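Local atomic coordinates of potential RNA-dependent RNA polymerase (Human picobirnavirus, PDB entry 5I62), a protein that catalyses RNA-templated synthesis of RNA from ribonucleoside triphosphates, serving both transcription and genome replication of a small double-stranded RNA virus. Residues 49-54 against 464-469; 458-463 against 523-528; 144-149 against 154-159; 299-304 against 322-327; 245-250 against 255-260. All blocks are in the same frame, centred on the assembly; numbering follows the deposited sequence.

Contact 1: 49-54 against 464-469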
# COMPACT_ATOMS: atom_id res chain seq x y z
N ASP A 49 27.72 -5.87 -1.07
CA ASP A 49 28.72 -6.95 -1.04
C ASP A 49 29.34 -7.08 0.35
O ASP A 49 29.55 -8.19 0.85
CB ASP A 49 29.80 -6.69 -2.09
CG ASP A 49 29.32 -6.94 -3.51
OD1 ASP A 49 28.20 -7.47 -3.70
OD2 ASP A 49 30.07 -6.61 -4.46
N GLU A 50 29.62 -5.94 0.99
CA GLU A 50 30.25 -5.96 2.31
C GLU A 50 29.32 -6.56 3.36
O GLU A 50 29.74 -7.40 4.17
CB GLU A 50 30.68 -4.55 2.70
CG GLU A 50 31.60 -4.53 3.90
CD GLU A 50 32.96 -5.14 3.59
OE1 GLU A 50 33.72 -5.43 4.54
OE2 GLU A 50 33.28 -5.32 2.39
N TRP A 51 28.06 -6.15 3.35
CA TRP A 51 27.11 -6.72 4.30
C TRP A 51 26.88 -8.20 4.01
O TRP A 51 26.70 -9.00 4.94
CB TRP A 51 25.78 -5.97 4.29
CG TRP A 51 24.74 -6.69 5.09
CD1 TRP A 51 23.57 -7.24 4.63
CD2 TRP A 51 24.79 -6.98 6.49
NE1 TRP A 51 22.89 -7.86 5.66
CE2 TRP A 51 23.62 -7.71 6.81
CE3 TRP A 51 25.71 -6.70 7.50
CZ2 TRP A 51 23.35 -8.15 8.11
CZ3 TRP A 51 25.44 -7.14 8.79
CH2 TRP A 51 24.27 -7.86 9.08
N TYR A 52 26.90 -8.59 2.73
CA TYR A 52 26.64 -9.98 2.36
C TYR A 52 27.65 -10.92 2.98
O TYR A 52 27.32 -12.06 3.32
CB TYR A 52 26.65 -10.13 0.84
CG TYR A 52 25.89 -11.34 0.36
CD1 TYR A 52 26.40 -12.62 0.52
CD2 TYR A 52 24.62 -11.21 -0.20
CE1 TYR A 52 25.69 -13.74 0.10
CE2 TYR A 52 23.90 -12.31 -0.63
CZ TYR A 52 24.44 -13.57 -0.48
OH TYR A 52 23.73 -14.67 -0.90
N LYS A 53 28.90 -10.47 3.12
CA LYS A 53 29.92 -11.31 3.75
C LYS A 53 29.51 -11.79 5.13
O LYS A 53 29.90 -12.88 5.55
CB LYS A 53 31.25 -10.57 3.86
CG LYS A 53 31.91 -10.24 2.55
CD LYS A 53 33.22 -9.51 2.83
CE LYS A 53 33.79 -8.88 1.58
NZ LYS A 53 35.00 -8.07 1.90
N LYS A 54 28.73 -10.98 5.85
CA LYS A 54 28.26 -11.35 7.18
C LYS A 54 26.86 -11.96 7.17
O LYS A 54 26.57 -12.86 7.97
CB LYS A 54 28.26 -10.14 8.12
CG LYS A 54 28.81 -8.88 7.75
CD LYS A 54 28.89 -7.93 8.93
CE LYS A 54 29.27 -6.63 8.31
NZ LYS A 54 29.35 -5.71 9.36
N LEU A 464 22.90 -3.23 12.50
CA LEU A 464 22.90 -1.87 13.03
C LEU A 464 24.31 -1.30 13.12
O LEU A 464 24.53 -0.14 12.77
CB LEU A 464 22.23 -1.85 14.40
CG LEU A 464 22.06 -0.47 15.01
CD1 LEU A 464 21.20 0.43 14.11
CD2 LEU A 464 21.46 -0.59 16.40
N ASP A 465 25.27 -2.09 13.61
CA ASP A 465 26.65 -1.63 13.65
C ASP A 465 27.16 -1.33 12.25
O ASP A 465 27.88 -0.34 12.04
CB ASP A 465 27.54 -2.67 14.33
CG ASP A 465 27.27 -2.80 15.83
OD1 ASP A 465 26.78 -1.83 16.45
OD2 ASP A 465 27.55 -3.88 16.40
N PHE A 466 26.78 -2.15 11.28
CA PHE A 466 27.14 -1.87 9.89
C PHE A 466 26.54 -0.55 9.42
O PHE A 466 27.20 0.22 8.72
CB PHE A 466 26.66 -3.01 8.99
CG PHE A 466 27.05 -2.84 7.55
CD1 PHE A 466 28.33 -3.13 7.12
CD2 PHE A 466 26.13 -2.38 6.62
CE1 PHE A 466 28.69 -2.98 5.79
CE2 PHE A 466 26.47 -2.21 5.28
CZ PHE A 466 27.76 -2.52 4.87
N CYS A 467 25.28 -0.29 9.76
CA CYS A 467 24.63 0.94 9.31
C CYS A 467 25.20 2.18 10.01
O CYS A 467 25.34 3.24 9.39
CB CYS A 467 23.12 0.84 9.52
SG CYS A 467 22.35 -0.39 8.40
N ILE A 468 25.51 2.06 11.30
CA ILE A 468 26.11 3.19 12.02
C ILE A 468 27.36 3.68 11.30
O ILE A 468 27.57 4.89 11.13
CB ILE A 468 26.40 2.80 13.48
CG1 ILE A 468 25.10 2.65 14.28
CG2 ILE A 468 27.32 3.84 14.13
CD1 ILE A 468 25.28 1.90 15.62
N LYS A 469 28.20 2.75 10.86
CA LYS A 469 29.44 3.09 10.17
C LYS A 469 29.19 3.79 8.85
O LYS A 469 30.08 4.49 8.35
CB LYS A 469 30.28 1.83 9.94
CG LYS A 469 30.86 1.22 11.22
CD LYS A 469 31.78 0.05 10.89
CE LYS A 469 32.51 -0.47 12.13
NZ LYS A 469 31.64 -1.27 13.05
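E50 meets the F466 ring at its edge, near the ring plane, where the methylene CG of E50 lies 3.8 Å from CE1 of F466. CG stands anti to the backbone N, and a bend at chi2 then carries the carboxylate away from the phenyl group. There a salt bridge runs at 3.3 Å from OE2 of E50 to NZ of K53, its hydrogen bond weak, so glutamate can offer apolar carbon to the ring and charge to its own helix. W51 comes next and supplies the contact over a ring face: its CB sits 4.1 Å from the F466 centroid, a CH-pi approach 19° off the normal. The indole meets the phenyl at an oblique angle, the two planes 45° apart.

The segments belong to helices 44-55 and 460-469, which run nearly antiparallel with local axes 11.4 Å apart, a spacing that a bulky phenylalanine spans. Consistent with the closed right hand of viral RNA polymerases, the pairing brings an N-terminal helix against the C-terminal helices. L423 of helix 419-427 touches both W51 and F466, and T419 takes the hydrogen bond of W51 NE1.

K54 closes the segment, its NZ 3.6 Å from CD1 of F466 and placed obliquely to the ring. Its first torsion is eclipsed (chi1 -7°), which makes the exact path of this chain doubtful.

Contact 2: 458-463 against 523-528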
# COMPACT_ATOMS: atom_id res chain seq x y z
N PRO A 458 17.80 -12.17 12.59
CA PRO A 458 18.82 -12.79 13.45
C PRO A 458 20.10 -11.96 13.57
O PRO A 458 20.78 -12.05 14.60
CB PRO A 458 19.09 -14.14 12.77
CG PRO A 458 18.63 -13.97 11.35
CD PRO A 458 17.44 -13.03 11.44
N LEU A 459 20.43 -11.15 12.56
CA LEU A 459 21.67 -10.38 12.54
C LEU A 459 21.42 -8.89 12.72
O LEU A 459 22.20 -8.06 12.25
CB LEU A 459 22.42 -10.62 11.23
CG LEU A 459 22.94 -12.04 11.00
CD1 LEU A 459 23.66 -12.09 9.67
CD2 LEU A 459 23.86 -12.47 12.13
N LYS A 460 20.34 -8.52 13.41
CA LYS A 460 19.97 -7.12 13.47
C LYS A 460 21.03 -6.28 14.18
O LYS A 460 21.23 -5.11 13.83
CB LYS A 460 18.62 -6.96 14.15
CG LYS A 460 18.61 -7.49 15.56
CD LYS A 460 17.23 -7.39 16.14
CE LYS A 460 17.18 -8.03 17.52
NZ LYS A 460 16.13 -7.39 18.35
N GLU A 461 21.71 -6.85 15.18
CA GLU A 461 22.71 -6.07 15.91
C GLU A 461 23.93 -5.81 15.05
O GLU A 461 24.48 -4.70 15.05
CB GLU A 461 23.11 -6.77 17.21
CG GLU A 461 21.98 -7.01 18.18
CD GLU A 461 21.44 -5.71 18.79
OE1 GLU A 461 22.01 -4.62 18.56
OE2 GLU A 461 20.41 -5.79 19.50
N GLU A 462 24.39 -6.84 14.33
CA GLU A 462 25.47 -6.64 13.37
C GLU A 462 25.04 -5.68 12.28
O GLU A 462 25.81 -4.81 11.86
CB GLU A 462 25.89 -7.97 12.75
CG GLU A 462 26.54 -8.95 13.73
CD GLU A 462 25.53 -9.76 14.54
OE1 GLU A 462 24.32 -9.44 14.54
OE2 GLU A 462 25.96 -10.73 15.20
N PHE A 463 23.79 -5.81 11.82
CA PHE A 463 23.30 -4.92 10.78
C PHE A 463 23.30 -3.47 11.25
O PHE A 463 23.70 -2.58 10.49
CB PHE A 463 21.90 -5.35 10.35
CG PHE A 463 21.38 -4.57 9.18
CD1 PHE A 463 21.95 -4.75 7.93
CD2 PHE A 463 20.36 -3.64 9.34
CE1 PHE A 463 21.49 -4.03 6.83
CE2 PHE A 463 19.89 -2.92 8.24
CZ PHE A 463 20.46 -3.12 6.99
N ASN A 523 9.41 4.16 21.16
CA ASN A 523 9.38 2.75 21.52
C ASN A 523 10.06 1.84 20.50
O ASN A 523 10.07 0.62 20.69
CB ASN A 523 7.93 2.30 21.71
CG ASN A 523 7.83 1.02 22.54
OD1 ASN A 523 8.41 0.92 23.63
ND2 ASN A 523 7.09 0.03 22.02
N TRP A 524 10.63 2.39 19.42
CA TRP A 524 11.23 1.53 18.40
C TRP A 524 12.45 0.79 18.95
O TRP A 524 13.22 1.33 19.75
CB TRP A 524 11.63 2.34 17.17
CG TRP A 524 10.49 2.83 16.33
CD1 TRP A 524 9.15 2.63 16.55
CD2 TRP A 524 10.58 3.60 15.13
NE1 TRP A 524 8.42 3.24 15.56
CE2 TRP A 524 9.27 3.84 14.68
CE3 TRP A 524 11.66 4.12 14.39
CZ2 TRP A 524 9.00 4.57 13.53
CZ3 TRP A 524 11.39 4.84 13.25
CH2 TRP A 524 10.07 5.06 12.83
N TRP A 525 12.63 -0.45 18.48
CA TRP A 525 13.81 -1.23 18.83
C TRP A 525 15.10 -0.50 18.46
O TRP A 525 16.07 -0.49 19.23
CB TRP A 525 13.78 -2.59 18.13
CG TRP A 525 15.15 -3.18 18.02
CD1 TRP A 525 15.85 -3.81 19.00
CD2 TRP A 525 16.02 -3.13 16.88
NE1 TRP A 525 17.09 -4.18 18.54
CE2 TRP A 525 17.22 -3.77 17.24
CE3 TRP A 525 15.89 -2.61 15.58
CZ2 TRP A 525 18.29 -3.91 16.36
CZ3 TRP A 525 16.96 -2.75 14.71
CH2 TRP A 525 18.14 -3.39 15.10
N VAL A 526 15.14 0.10 17.26
CA VAL A 526 16.39 0.70 16.80
C VAL A 526 16.78 1.87 17.69
O VAL A 526 17.97 2.12 17.92
CB VAL A 526 16.28 1.13 15.31
CG1 VAL A 526 15.22 2.21 15.13
CG2 VAL A 526 17.63 1.63 14.79
N VAL A 527 15.79 2.60 18.21
CA VAL A 527 16.07 3.69 19.15
C VAL A 527 16.66 3.13 20.44
O VAL A 527 17.66 3.65 20.96
CB VAL A 527 14.79 4.50 19.41
CG1 VAL A 527 15.03 5.54 20.49
CG2 VAL A 527 14.30 5.18 18.12
N GLN A 528 16.06 2.05 20.96
CA GLN A 528 16.61 1.40 22.14
C GLN A 528 18.01 0.86 21.88
O GLN A 528 18.89 0.97 22.74
CB GLN A 528 15.68 0.29 22.61
CG GLN A 528 16.17 -0.42 23.87
CD GLN A 528 15.49 -1.76 24.11
OE1 GLN A 528 14.68 -2.21 23.31
NE2 GLN A 528 15.82 -2.39 25.24
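K460 and W525 make most of this contact by apolar packing, the lysine's carbon chain lying against one face of the indole. CB of K460 is 3.7 Å from CH2 of W525, at the far corner of the six-membered ring, and CD comes within 3.6 Å of CZ2. CG of K460 takes the position between the backbone N and the carbonyl carbon (chi1 60°). From there the extended methylene chain crosses the broad indole obliquely, with CD over its face, a meeting that suits lysine's length and tryptophan's width.

The charged interaction follows at the chain's end. NZ of K460 lies 3.8 Å from the centroid of the five-membered ring of W525, 32° off its normal, an off-centre cation-pi contact. The ammonium stands close to NE1, but both are donors and no bond joins them; its hydrogen bond goes to the carbonyl O of K455.

Acidic proximity is the third element. OE2 of E461 lies in the indole plane at its edge, 3.8 Å from NE1 of W525, which is a contact without a hydrogen bond, while OE1 is held in a salt bridge by R533.

K460 and W525 stand in the first turns of helices 460-469 and 525-532. Helix 441-451 adds I451 beside W525, and E452, just beyond it, accepts hydrogen bonds from the backbone N atoms of W525 and V526.

Contact 3: 144-149 against 154-159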
# COMPACT_ATOMS: atom_id res chain seq x y z
N SER A 144 -8.16 17.72 -7.13
CA SER A 144 -9.17 18.50 -7.82
C SER A 144 -10.16 19.13 -6.82
O SER A 144 -10.58 18.45 -5.88
CB SER A 144 -9.87 17.55 -8.81
OG SER A 144 -11.06 18.05 -9.32
N PRO A 145 -10.53 20.42 -6.98
CA PRO A 145 -10.07 21.41 -7.96
C PRO A 145 -8.92 22.33 -7.52
O PRO A 145 -8.28 22.96 -8.37
CB PRO A 145 -11.32 22.27 -8.18
CG PRO A 145 -11.88 22.36 -6.80
CD PRO A 145 -11.66 20.95 -6.20
N TYR A 146 -8.66 22.44 -6.22
CA TYR A 146 -7.72 23.45 -5.76
C TYR A 146 -6.26 23.01 -5.83
O TYR A 146 -5.39 23.87 -5.92
CB TYR A 146 -8.03 23.87 -4.32
CG TYR A 146 -9.37 24.55 -4.20
CD1 TYR A 146 -9.60 25.80 -4.78
CD2 TYR A 146 -10.41 23.94 -3.52
CE1 TYR A 146 -10.84 26.43 -4.68
CE2 TYR A 146 -11.66 24.54 -3.42
CZ TYR A 146 -11.86 25.79 -4.00
OH TYR A 146 -13.09 26.39 -3.89
N PHE A 147 -5.98 21.71 -5.78
CA PHE A 147 -4.60 21.22 -5.84
C PHE A 147 -3.69 21.96 -4.84
O PHE A 147 -2.60 22.43 -5.18
CB PHE A 147 -4.04 21.32 -7.26
CG PHE A 147 -2.97 20.31 -7.57
CD1 PHE A 147 -3.30 18.98 -7.84
CD2 PHE A 147 -1.63 20.68 -7.58
CE1 PHE A 147 -2.31 18.04 -8.12
CE2 PHE A 147 -0.64 19.75 -7.86
CZ PHE A 147 -0.98 18.44 -8.13
N SER A 148 -4.16 22.07 -3.61
CA SER A 148 -3.42 22.68 -2.52
C SER A 148 -3.31 21.68 -1.38
O SER A 148 -3.72 20.52 -1.51
CB SER A 148 -4.10 23.96 -2.01
OG SER A 148 -4.55 24.74 -3.10
N LYS A 149 -2.76 22.13 -0.26
CA LYS A 149 -2.84 21.34 0.96
C LYS A 149 -4.28 21.34 1.46
O LYS A 149 -4.94 22.39 1.48
CB LYS A 149 -1.90 21.89 2.02
CG LYS A 149 -0.45 21.39 1.86
CD LYS A 149 0.57 22.36 2.41
CE LYS A 149 0.02 23.14 3.59
NZ LYS A 149 -0.54 22.30 4.71
N VAL A 154 -10.31 23.41 3.45
CA VAL A 154 -11.42 22.71 4.11
C VAL A 154 -12.71 23.52 4.00
O VAL A 154 -13.77 22.99 3.63
CB VAL A 154 -11.08 22.42 5.58
CG1 VAL A 154 -12.30 21.94 6.32
CG2 VAL A 154 -9.97 21.38 5.68
N SER A 155 -12.62 24.83 4.29
CA SER A 155 -13.83 25.64 4.34
C SER A 155 -14.43 25.81 2.95
O SER A 155 -15.64 26.01 2.83
CB SER A 155 -13.53 27.01 4.96
OG SER A 155 -12.61 27.72 4.15
N LYS A 156 -13.62 25.72 1.91
CA LYS A 156 -14.13 25.78 0.54
C LYS A 156 -14.66 24.44 0.05
O LYS A 156 -15.29 24.39 -1.01
CB LYS A 156 -13.02 26.25 -0.40
CG LYS A 156 -12.51 27.65 -0.12
CD LYS A 156 -11.62 28.10 -1.27
CE LYS A 156 -10.29 28.62 -0.76
NZ LYS A 156 -9.28 28.73 -1.86
N THR A 157 -14.41 23.35 0.77
CA THR A 157 -14.72 22.01 0.30
C THR A 157 -16.00 21.46 0.91
O THR A 157 -16.83 20.90 0.19
CB THR A 157 -13.55 21.06 0.58
OG1 THR A 157 -12.38 21.54 -0.08
CG2 THR A 157 -13.84 19.64 0.05
N ILE A 158 -16.17 21.60 2.21
CA ILE A 158 -17.36 21.06 2.87
C ILE A 158 -18.37 22.18 3.17
O ILE A 158 -17.98 23.31 3.37
CB ILE A 158 -16.98 20.29 4.15
CG1 ILE A 158 -16.27 21.19 5.14
CG2 ILE A 158 -16.10 19.09 3.80
CD1 ILE A 158 -16.01 20.49 6.50
N PRO A 159 -19.68 21.85 3.20
CA PRO A 159 -20.22 20.52 2.91
C PRO A 159 -20.13 20.19 1.42
O PRO A 159 -20.15 21.11 0.59
CB PRO A 159 -21.68 20.63 3.37
CG PRO A 159 -22.01 22.06 3.09
CD PRO A 159 -20.76 22.82 3.46
O HOH W 1 -15.09 24.74 -3.78
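K156 reaches across to Y146 with nearly its whole side chain, beginning at CB, which lies 3.5 Å from OH of Y146 and also close to CE2. CG is more distant, 4.0 Å from the same OH. CD draws in again, 3.6 Å from CZ of Y146, and meets the ring obliquely. A bend at chi3 (-129°) then turns the end of the chain back over the ring. At the tip, NZ of K156 hangs 4.4 Å from the Y146 centroid and 29° off the ring normal, in an off-centre cation-pi contact. Lysine suits the place because its methylenes pack on the phenol while its charge can still find the pi cloud; tyrosine suits it because the ring also carries a polar tip.

That tip is used: one water sits 2.6 Å from OH of Y146 and donates to the backbone O of K156 at 2.8 Å, so the two segments are joined through solvent as well as by packing. On the other face of the Y146 ring lies CG of P145, following a cis peptide bond, so that the phenol is held between proline and lysine.

The pair bridges the loop before helix 150-157 and the last, weakly bonded turn of that helix. Strand 176-189 touches both partners through R176, and Q173 of strand 168-173 lies against Y146.

Contact 4: 299-304 against 322-327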
# COMPACT_ATOMS: atom_id res chain seq x y z
N PRO A 299 -19.30 3.96 -6.24
CA PRO A 299 -18.80 3.67 -7.60
C PRO A 299 -17.73 4.63 -8.10
O PRO A 299 -17.11 4.32 -9.12
CB PRO A 299 -20.05 3.76 -8.48
CG PRO A 299 -21.09 4.40 -7.67
CD PRO A 299 -20.75 4.24 -6.23
N ILE A 300 -17.51 5.78 -7.44
CA ILE A 300 -16.68 6.83 -8.05
C ILE A 300 -15.24 6.36 -8.24
O ILE A 300 -14.60 6.67 -9.25
CB ILE A 300 -16.74 8.12 -7.21
CG1 ILE A 300 -18.13 8.74 -7.31
CG2 ILE A 300 -15.65 9.12 -7.62
CD1 ILE A 300 -18.37 9.81 -6.27
N LYS A 301 -14.71 5.60 -7.28
CA LYS A 301 -13.32 5.18 -7.38
C LYS A 301 -13.08 4.27 -8.58
O LYS A 301 -11.93 4.11 -9.00
CB LYS A 301 -12.88 4.50 -6.08
CG LYS A 301 -13.58 3.13 -5.85
CD LYS A 301 -13.16 2.46 -4.54
CE LYS A 301 -13.96 2.97 -3.34
NZ LYS A 301 -15.35 2.42 -3.30
N TYR A 302 -14.14 3.68 -9.15
CA TYR A 302 -14.05 2.81 -10.31
C TYR A 302 -14.43 3.50 -11.62
O TYR A 302 -14.42 2.86 -12.68
CB TYR A 302 -14.93 1.57 -10.11
CG TYR A 302 -14.60 0.84 -8.83
CD1 TYR A 302 -13.37 0.21 -8.69
CD2 TYR A 302 -15.49 0.81 -7.75
CE1 TYR A 302 -13.03 -0.46 -7.50
CE2 TYR A 302 -15.16 0.14 -6.56
CZ TYR A 302 -13.92 -0.49 -6.46
OH TYR A 302 -13.54 -1.16 -5.31
N ALA A 303 -14.79 4.79 -11.57
CA ALA A 303 -15.25 5.49 -12.76
C ALA A 303 -14.76 6.93 -12.87
O ALA A 303 -15.06 7.58 -13.87
CB ALA A 303 -16.78 5.48 -12.83
N ILE A 304 -14.03 7.45 -11.89
CA ILE A 304 -13.68 8.88 -11.87
C ILE A 304 -12.79 9.21 -13.06
O ILE A 304 -11.93 8.39 -13.43
CB ILE A 304 -13.00 9.26 -10.54
CG1 ILE A 304 -12.88 10.79 -10.38
CG2 ILE A 304 -11.64 8.57 -10.39
CD1 ILE A 304 -12.44 11.21 -8.99
N SER A 322 -6.04 3.57 -7.66
CA SER A 322 -5.06 3.41 -6.59
C SER A 322 -4.79 4.74 -5.90
O SER A 322 -4.02 5.55 -6.42
CB SER A 322 -3.75 2.85 -7.17
OG SER A 322 -3.99 1.91 -8.21
N GLY A 323 -5.42 4.97 -4.74
CA GLY A 323 -5.46 6.30 -4.14
C GLY A 323 -6.81 6.69 -3.55
O GLY A 323 -6.92 7.67 -2.81
N SER A 324 -7.86 5.94 -3.90
CA SER A 324 -9.15 6.06 -3.24
C SER A 324 -9.04 5.88 -1.73
O SER A 324 -8.15 5.18 -1.24
CB SER A 324 -10.12 5.00 -3.78
OG SER A 324 -11.30 4.97 -2.99
N GLY A 325 -9.97 6.48 -0.99
CA GLY A 325 -10.05 6.21 0.44
C GLY A 325 -10.44 4.78 0.76
O GLY A 325 -10.23 4.31 1.88
N GLY A 326 -11.01 4.06 -0.21
CA GLY A 326 -11.32 2.67 0.01
C GLY A 326 -10.46 1.71 -0.79
O GLY A 326 -10.84 0.55 -0.96
N THR A 327 -9.31 2.18 -1.28
CA THR A 327 -8.44 1.31 -2.08
C THR A 327 -8.15 0.02 -1.34
O THR A 327 -8.34 -1.08 -1.87
CB THR A 327 -7.11 1.99 -2.42
OG1 THR A 327 -7.34 3.15 -3.24
CG2 THR A 327 -6.19 1.01 -3.16
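K301 lays its aliphatic chain along S324, with CB 3.6 Å from CB of S324 and CE 3.3 Å from the serine OG. These are packing contacts, carbon on carbon and carbon on oxygen; the ammonium of K301 goes elsewhere. The first torsion, in the crowded position (chi1 68°), sets CG of K301 3.4 Å above the centre of the Y302 ring. Bends at chi3 and chi4 then carry NZ to its polar partners: in this buried setting it is met by a salt bridge from D330 and by hydrogen bonds with Y218 OH and F298 O, which probably stabilise the positive charge.

S324 is small enough to fit against the lysine and polar enough to organise its own loop. Its OG accepts from the backbone N of G326 at 2.9 Å with a nearly straight N-H...O angle of 164°, an ST turn, and is also hydrogen-bonded to E214. The carbonyl O of S324 receives both the backbone N and OG1 of T327, approaching from the same face of its plane, and OG1 in turn accepts from G323 N at 3.0 Å.

G326 passes 4.3 Å from CE of K301 at its CA; a CB there would press on that CE, so glycine suits the spot.

The Ser- and Gly-rich turn leading into helix 327-345 is characteristic of the motif B loop of viral RNA polymerases, here backed by the segment that precedes strand 306-309.

Contact 5: 245-250 against 255-260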
# COMPACT_ATOMS: atom_id res chain seq x y z
N THR A 245 1.56 -17.16 13.38
CA THR A 245 1.84 -18.22 14.34
C THR A 245 0.66 -19.18 14.48
O THR A 245 0.82 -20.40 14.43
CB THR A 245 2.20 -17.61 15.71
OG1 THR A 245 3.22 -16.60 15.57
CG2 THR A 245 2.69 -18.69 16.67
N LYS A 246 -0.55 -18.63 14.64
CA LYS A 246 -1.74 -19.47 14.78
C LYS A 246 -2.00 -20.29 13.52
O LYS A 246 -2.45 -21.44 13.61
CB LYS A 246 -2.95 -18.60 15.12
CG LYS A 246 -2.89 -17.99 16.52
CD LYS A 246 -2.57 -19.11 17.53
CE LYS A 246 -2.03 -18.58 18.85
NZ LYS A 246 -3.05 -17.86 19.66
N MET A 247 -1.70 -19.72 12.35
CA MET A 247 -1.86 -20.45 11.10
C MET A 247 -0.96 -21.68 11.06
O MET A 247 -1.40 -22.78 10.67
CB MET A 247 -1.58 -19.51 9.92
CG MET A 247 -1.78 -20.15 8.54
SD MET A 247 -1.10 -19.11 7.22
CE MET A 247 0.65 -19.26 7.60
N PHE A 248 0.29 -21.53 11.51
CA PHE A 248 1.17 -22.68 11.58
C PHE A 248 0.72 -23.67 12.65
O PHE A 248 0.82 -24.89 12.46
CB PHE A 248 2.60 -22.23 11.83
CG PHE A 248 3.31 -21.80 10.59
CD1 PHE A 248 3.57 -22.71 9.57
CD2 PHE A 248 3.70 -20.49 10.41
CE1 PHE A 248 4.21 -22.32 8.40
CE2 PHE A 248 4.36 -20.09 9.25
CZ PHE A 248 4.60 -21.00 8.24
N ASP A 249 0.21 -23.17 13.78
CA ASP A 249 -0.26 -24.04 14.87
C ASP A 249 -1.47 -24.86 14.47
O ASP A 249 -1.67 -25.97 15.00
CB ASP A 249 -0.62 -23.20 16.10
CG ASP A 249 0.59 -22.56 16.76
OD1 ASP A 249 1.73 -23.02 16.52
OD2 ASP A 249 0.38 -21.61 17.55
N THR A 250 -2.32 -24.34 13.57
CA THR A 250 -3.60 -24.96 13.26
C THR A 250 -3.68 -25.48 11.83
O THR A 250 -4.76 -25.86 11.38
CB THR A 250 -4.74 -23.98 13.53
OG1 THR A 250 -4.63 -22.84 12.65
CG2 THR A 250 -4.72 -23.52 14.97
N ASP A 255 -0.42 -30.19 4.89
CA ASP A 255 -0.74 -29.12 3.96
C ASP A 255 0.38 -28.11 3.87
O ASP A 255 1.18 -27.94 4.79
CB ASP A 255 -2.02 -28.39 4.37
CG ASP A 255 -3.26 -29.23 4.16
OD1 ASP A 255 -3.41 -29.80 3.04
OD2 ASP A 255 -4.07 -29.33 5.10
N VAL A 256 0.43 -27.42 2.72
CA VAL A 256 1.34 -26.31 2.54
C VAL A 256 0.63 -25.03 2.95
O VAL A 256 -0.60 -24.97 3.07
CB VAL A 256 1.84 -26.20 1.08
CG1 VAL A 256 2.66 -27.43 0.69
CG2 VAL A 256 0.67 -25.99 0.14
N VAL A 257 1.42 -23.99 3.18
CA VAL A 257 0.93 -22.62 3.20
C VAL A 257 1.20 -22.02 1.83
O VAL A 257 2.27 -22.26 1.26
CB VAL A 257 1.63 -21.82 4.31
CG1 VAL A 257 1.22 -20.35 4.28
CG2 VAL A 257 1.33 -22.44 5.65
N VAL A 258 0.23 -21.29 1.29
CA VAL A 258 0.38 -20.65 -0.01
C VAL A 258 0.45 -19.15 0.18
O VAL A 258 -0.43 -18.55 0.80
CB VAL A 258 -0.78 -21.02 -0.96
CG1 VAL A 258 -0.62 -20.25 -2.28
CG2 VAL A 258 -0.83 -22.52 -1.20
N CYS A 259 1.50 -18.54 -0.35
CA CYS A 259 1.65 -17.08 -0.36
C CYS A 259 1.35 -16.62 -1.78
O CYS A 259 2.11 -16.94 -2.71
CB CYS A 259 3.05 -16.67 0.06
SG CYS A 259 3.60 -17.43 1.60
N THR A 260 0.27 -15.88 -1.94
CA THR A 260 -0.23 -15.57 -3.27
C THR A 260 0.40 -14.28 -3.77
O THR A 260 0.96 -13.49 -3.01
CB THR A 260 -1.76 -15.46 -3.26
OG1 THR A 260 -2.16 -14.62 -2.18
CG2 THR A 260 -2.39 -16.84 -3.08
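The last turns of helix 237-250 stand beside the start of strand 257-261, nearest at F248 and V257, whose CA atoms are 8.4 Å apart. No hydrogen bond joins the two backbones, so side chains alone bridge the gap.

M247 and V257 meet tip to tip, the methyl CE of M247 resting 3.5 Å from CG1 of V257. The methionine leaves its helix with CG anti to the backbone N (chi1 -177°) and bends only at chi3, a long flexible reach that suits a helix set back from its sheet.

The strand is first in sequence of the antiparallel palm sheet, and interior to it, and carries motif A of viral RNA polymerases; it lies between strands 360-363 and 390-392, which supply V362 beside M247 and backbone bonds to V257.

F248 approaches the valine at about a right angle, its CE1 4.0 Å from CG2 of V257. One face of the F248 ring receives CE of M247, 4.1 Å above its plane. V257 thus uses one methyl for each, CG1 nearest M247 and CG2 nearest F248; a branched residue suits this. C396 of strand 395-398 touches both F248 and V257.

How the contacts relate
Starting from the N terminus, the chain enters contact 1 at residues 49-54 and completes it only at 464-469, a loop of over 400 residues that brings the two ends of the fold together. Three short closures lie within it, one after another: contact 3 joins a loop to helix 150-157, contact 5 sets helix 237-250 on the palm sheet, and contact 4 ties two loops of the catalytic region. Contact 2 opens at 458-463, before contact 1 closes, and ends at 523-528, so these two cross; they share helix 460-469 and touch directly through W51 and F463. Contact 3 lies across the chain's centre from contact 5.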